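Local coordinates for flagellar motor switch protein FliG (Aquifex aeolicus, PDB 3HJL) that probably forms part of the rotor-mounted switch complex at the base of the flagellum, where the direction of motor rotation is set, at residues Ile113-Lys126 with Leu140-Pro153. Sequence-based numbering, arbitrary orientation.
Sequences IEKVDSRILASLLK and LSPKKSAEIIQNLP
K144 lays its aliphatic chain along the side chain of E114, the two running past each other in opposite directions with K144 CG 3.5 Å from E114 CD. Off its usual staggered position at chi1 (-107°) and bent again at CG, the lysine then reaches the turn between helices 93-114 and 118-125. There its ammonium group is gripped twice: V116 O takes NZ at 2.7 Å, nearly along the C=O axis, and S118 OG accepts from NZ at 2.8 Å. S118 OG in turn donates a hydrogen bond to E147 OE1, met on the anti side of that carboxylate; a water between S118 N and E147 OE1 links the same two residues again, and the long salt bridge from K144 to E147 probably steadies the buried charge. E114 works at the other end, where OE2 receives both S141 N, on its syn lone pair, and S141 OG at 3.1 Å. S141 sits at the N-cap of helix 142-150, its OG also taking a weak capping bond from K144 N. With an alanine at E114, S141 N and OG would probably lose this shared acceptor, and the aliphatic part of K144 its cover. In the all-helical, armadillo-like architecture of FliG, this contact belongs to the middle domain, with helices 118-125 and 142-150 crossing at -63° and their axes 8.3 Å apart. I148 is the knob in a hole made by S118, L121, A122 and L125; its CG2, anti to the backbone N, lies over A122, while CD1 meets L121 CD1 at 4.1 Å. F136 and L137 of helix 130-137 extend this apolar layer, touching L125 and I148 respectively. Farther along, A122 CB packs 3.5 Å from N151 CB, and L152 CD2 rests against K126 CB and A122 O.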
# COMPACT_ATOMS: atom_id res chain seq x y z
N ILE A 113 14.72 3.78 -8.11
CA ILE A 113 15.23 5.10 -7.72
C ILE A 113 16.29 5.61 -8.72
O ILE A 113 16.35 6.79 -9.03
CB ILE A 113 15.89 5.05 -6.28
CG1 ILE A 113 14.82 4.98 -5.19
CG2 ILE A 113 16.75 6.26 -6.03
CD1 ILE A 113 14.00 6.28 -5.03
N GLU A 114 17.12 4.68 -9.20
CA GLU A 114 18.19 4.96 -10.15
C GLU A 114 17.63 5.42 -11.52
O GLU A 114 18.30 6.13 -12.25
CB GLU A 114 19.06 3.70 -10.36
CG GLU A 114 20.57 3.92 -10.23
CD GLU A 114 21.04 3.97 -8.79
OE1 GLU A 114 20.20 4.25 -7.91
OE2 GLU A 114 22.24 3.76 -8.53
N LYS A 115 16.43 4.98 -11.86
CA LYS A 115 15.76 5.42 -13.08
C LYS A 115 15.23 6.86 -13.00
O LYS A 115 15.02 7.49 -14.04
CB LYS A 115 14.59 4.50 -13.41
CG LYS A 115 15.00 3.09 -13.79
CD LYS A 115 13.77 2.21 -13.96
CE LYS A 115 14.12 0.74 -13.95
NZ LYS A 115 12.86 -0.06 -14.03
N VAL A 116 15.02 7.37 -11.79
CA VAL A 116 14.40 8.68 -11.61
C VAL A 116 15.42 9.79 -11.87
O VAL A 116 16.56 9.67 -11.49
CB VAL A 116 13.79 8.83 -10.19
CG1 VAL A 116 13.08 10.18 -10.05
CG2 VAL A 116 12.82 7.68 -9.90
N ASP A 117 15.00 10.84 -12.58
CA ASP A 117 15.85 11.98 -12.87
C ASP A 117 16.43 12.55 -11.56
O ASP A 117 15.70 12.85 -10.63
CB ASP A 117 15.01 13.04 -13.59
CG ASP A 117 15.84 14.16 -14.17
OD1 ASP A 117 15.88 14.25 -15.40
OD2 ASP A 117 16.46 14.93 -13.40
N SER A 118 17.75 12.70 -11.52
CA SER A 118 18.47 13.20 -10.32
C SER A 118 18.06 14.59 -9.84
O SER A 118 18.26 14.92 -8.67
CB SER A 118 19.98 13.15 -10.55
OG SER A 118 20.42 11.80 -10.70
N ARG A 119 17.52 15.42 -10.74
CA ARG A 119 16.95 16.72 -10.36
C ARG A 119 15.71 16.54 -9.50
O ARG A 119 15.50 17.28 -8.54
CB ARG A 119 16.60 17.55 -11.61
CG ARG A 119 17.80 17.98 -12.43
CD ARG A 119 17.38 18.62 -13.76
NE ARG A 119 17.05 17.63 -14.79
CZ ARG A 119 16.68 17.93 -16.03
NH1 ARG A 119 16.63 19.20 -16.45
NH2 ARG A 119 16.41 16.95 -16.89
N ILE A 120 14.89 15.54 -9.84
CA ILE A 120 13.69 15.20 -9.08
C ILE A 120 14.06 14.62 -7.71
O ILE A 120 13.47 15.00 -6.70
CB ILE A 120 12.77 14.22 -9.87
CG1 ILE A 120 12.24 14.90 -11.15
CG2 ILE A 120 11.62 13.72 -8.98
CD1 ILE A 120 11.50 13.99 -12.09
N LEU A 121 15.06 13.73 -7.68
CA LEU A 121 15.54 13.15 -6.42
C LEU A 121 16.17 14.22 -5.52
O LEU A 121 15.88 14.26 -4.32
CB LEU A 121 16.53 12.00 -6.69
CG LEU A 121 15.99 10.78 -7.46
CD1 LEU A 121 17.08 9.78 -7.78
CD2 LEU A 121 14.90 10.09 -6.71
N ALA A 122 17.00 15.10 -6.09
CA ALA A 122 17.61 16.22 -5.35
C ALA A 122 16.54 17.13 -4.75
O ALA A 122 16.61 17.49 -3.58
CB ALA A 122 18.54 17.03 -6.26
N SER A 123 15.53 17.46 -5.56
CA SER A 123 14.40 18.29 -5.14
C SER A 123 13.61 17.68 -3.98
O SER A 123 13.29 18.38 -3.02
CB SER A 123 13.45 18.52 -6.32
OG SER A 123 12.41 19.40 -5.97
N LEU A 124 13.31 16.39 -4.06
CA LEU A 124 12.63 15.67 -2.97
C LEU A 124 13.48 15.47 -1.71
O LEU A 124 12.94 15.24 -0.63
CB LEU A 124 12.14 14.29 -3.44
CG LEU A 124 10.98 14.25 -4.43
CD1 LEU A 124 10.75 12.84 -4.89
CD2 LEU A 124 9.70 14.82 -3.81
N LEU A 125 14.81 15.49 -1.86
CA LEU A 125 15.71 15.21 -0.74
C LEU A 125 16.23 16.46 0.00
O LEU A 125 16.64 16.34 1.16
CB LEU A 125 16.91 14.38 -1.21
CG LEU A 125 16.72 12.89 -1.51
CD1 LEU A 125 17.99 12.37 -2.15
CD2 LEU A 125 16.40 12.07 -0.24
N LYS A 126 16.19 17.63 -0.64
CA LYS A 126 16.90 18.81 -0.11
C LYS A 126 16.44 19.39 1.21
O LYS A 126 17.26 19.98 1.94
CB LYS A 126 17.02 19.92 -1.17
CG LYS A 126 15.74 20.61 -1.57
CD LYS A 126 16.05 21.67 -2.60
CE LYS A 126 14.86 22.53 -2.93
NZ LYS A 126 15.27 23.69 -3.78
N LEU A 140 23.40 4.32 -3.05
CA LEU A 140 23.26 4.51 -4.50
C LEU A 140 24.61 4.32 -5.19
O LEU A 140 25.64 4.27 -4.53
CB LEU A 140 22.71 5.90 -4.82
CG LEU A 140 21.33 6.26 -4.28
CD1 LEU A 140 21.01 7.71 -4.68
CD2 LEU A 140 20.27 5.30 -4.78
N SER A 141 24.59 4.23 -6.52
CA SER A 141 25.82 4.11 -7.29
C SER A 141 26.54 5.46 -7.22
O SER A 141 25.88 6.50 -7.15
CB SER A 141 25.52 3.72 -8.75
OG SER A 141 24.99 4.80 -9.49
N PRO A 142 27.89 5.46 -7.17
CA PRO A 142 28.68 6.70 -7.10
C PRO A 142 28.28 7.80 -8.09
O PRO A 142 28.34 8.98 -7.74
CB PRO A 142 30.10 6.24 -7.40
CG PRO A 142 30.14 4.81 -6.99
CD PRO A 142 28.75 4.26 -7.09
N LYS A 143 27.89 7.41 -9.30
CA LYS A 143 27.48 8.38 -10.31
C LYS A 143 26.09 8.96 -10.03
O LYS A 143 25.87 10.13 -10.30
CB LYS A 143 27.56 7.81 -11.73
CG LYS A 143 27.28 8.85 -12.86
CD LYS A 143 28.17 10.14 -12.77
CE LYS A 143 27.71 11.22 -13.74
NZ LYS A 143 28.23 12.57 -13.37
N LYS A 144 25.16 8.15 -9.51
CA LYS A 144 23.85 8.67 -9.08
C LYS A 144 23.99 9.65 -7.94
O LYS A 144 23.44 10.75 -7.99
CB LYS A 144 22.86 7.57 -8.65
CG LYS A 144 21.73 7.32 -9.61
CD LYS A 144 20.83 8.54 -9.83
CE LYS A 144 19.78 8.23 -10.87
NZ LYS A 144 19.24 9.40 -11.55
N SER A 145 24.69 9.23 -6.88
CA SER A 145 24.90 10.10 -5.72
C SER A 145 25.63 11.39 -6.11
O SER A 145 25.32 12.45 -5.57
CB SER A 145 25.64 9.36 -4.60
OG SER A 145 26.86 8.82 -5.06
N ALA A 146 26.54 11.31 -7.08
CA ALA A 146 27.24 12.49 -7.59
C ALA A 146 26.29 13.45 -8.32
O ALA A 146 26.39 14.66 -8.15
CB ALA A 146 28.38 12.07 -8.52
N GLU A 147 25.41 12.90 -9.17
CA GLU A 147 24.41 13.70 -9.90
C GLU A 147 23.44 14.40 -8.96
O GLU A 147 23.06 15.54 -9.20
CB GLU A 147 23.59 12.82 -10.85
CG GLU A 147 24.30 12.38 -12.11
CD GLU A 147 23.53 11.29 -12.86
OE1 GLU A 147 22.28 11.21 -12.71
OE2 GLU A 147 24.16 10.52 -13.61
N ILE A 148 23.01 13.70 -7.91
CA ILE A 148 22.10 14.27 -6.91
C ILE A 148 22.82 15.37 -6.14
O ILE A 148 22.27 16.46 -5.97
CB ILE A 148 21.58 13.21 -5.91
CG1 ILE A 148 20.69 12.19 -6.62
CG2 ILE A 148 20.81 13.88 -4.81
CD1 ILE A 148 20.47 10.93 -5.82
N ILE A 149 24.05 15.09 -5.71
CA ILE A 149 24.86 16.08 -4.98
C ILE A 149 25.02 17.37 -5.78
O ILE A 149 24.81 18.45 -5.25
CB ILE A 149 26.25 15.52 -4.58
CG1 ILE A 149 26.12 14.57 -3.37
CG2 ILE A 149 27.22 16.65 -4.22
CD1 ILE A 149 25.87 15.27 -2.04
N GLN A 150 25.31 17.26 -7.08
CA GLN A 150 25.46 18.43 -7.95
C GLN A 150 24.21 19.32 -8.05
O GLN A 150 24.33 20.53 -8.20
CB GLN A 150 25.93 18.01 -9.34
CG GLN A 150 27.40 17.61 -9.37
CD GLN A 150 27.86 17.11 -10.73
OE1 GLN A 150 27.04 16.75 -11.58
NE2 GLN A 150 29.18 17.08 -10.94
N ASN A 151 23.03 18.71 -7.92
CA ASN A 151 21.74 19.44 -7.92
C ASN A 151 21.25 19.91 -6.53
O ASN A 151 20.14 20.43 -6.41
CB ASN A 151 20.67 18.57 -8.59
CG ASN A 151 20.86 18.46 -10.08
OD1 ASN A 151 20.57 19.40 -10.81
ND2 ASN A 151 21.30 17.30 -10.54
N LEU A 152 22.05 19.69 -5.47
CA LEU A 152 21.72 20.19 -4.14
C LEU A 152 22.38 21.56 -3.95
O LEU A 152 23.23 21.94 -4.77
CB LEU A 152 22.20 19.22 -3.04
CG LEU A 152 21.47 17.88 -2.83
CD1 LEU A 152 22.21 17.04 -1.81
CD2 LEU A 152 20.03 18.07 -2.41
N PRO A 153 21.96 22.34 -2.93
CA PRO A 153 22.67 23.59 -2.59
C PRO A 153 24.09 23.32 -2.09
O PRO A 153 24.35 22.25 -1.56
CB PRO A 153 21.82 24.20 -1.46
CG PRO A 153 20.50 23.53 -1.56
CD PRO A 153 20.74 22.17 -2.11
O HOH W 1 19.52 12.24 -14.03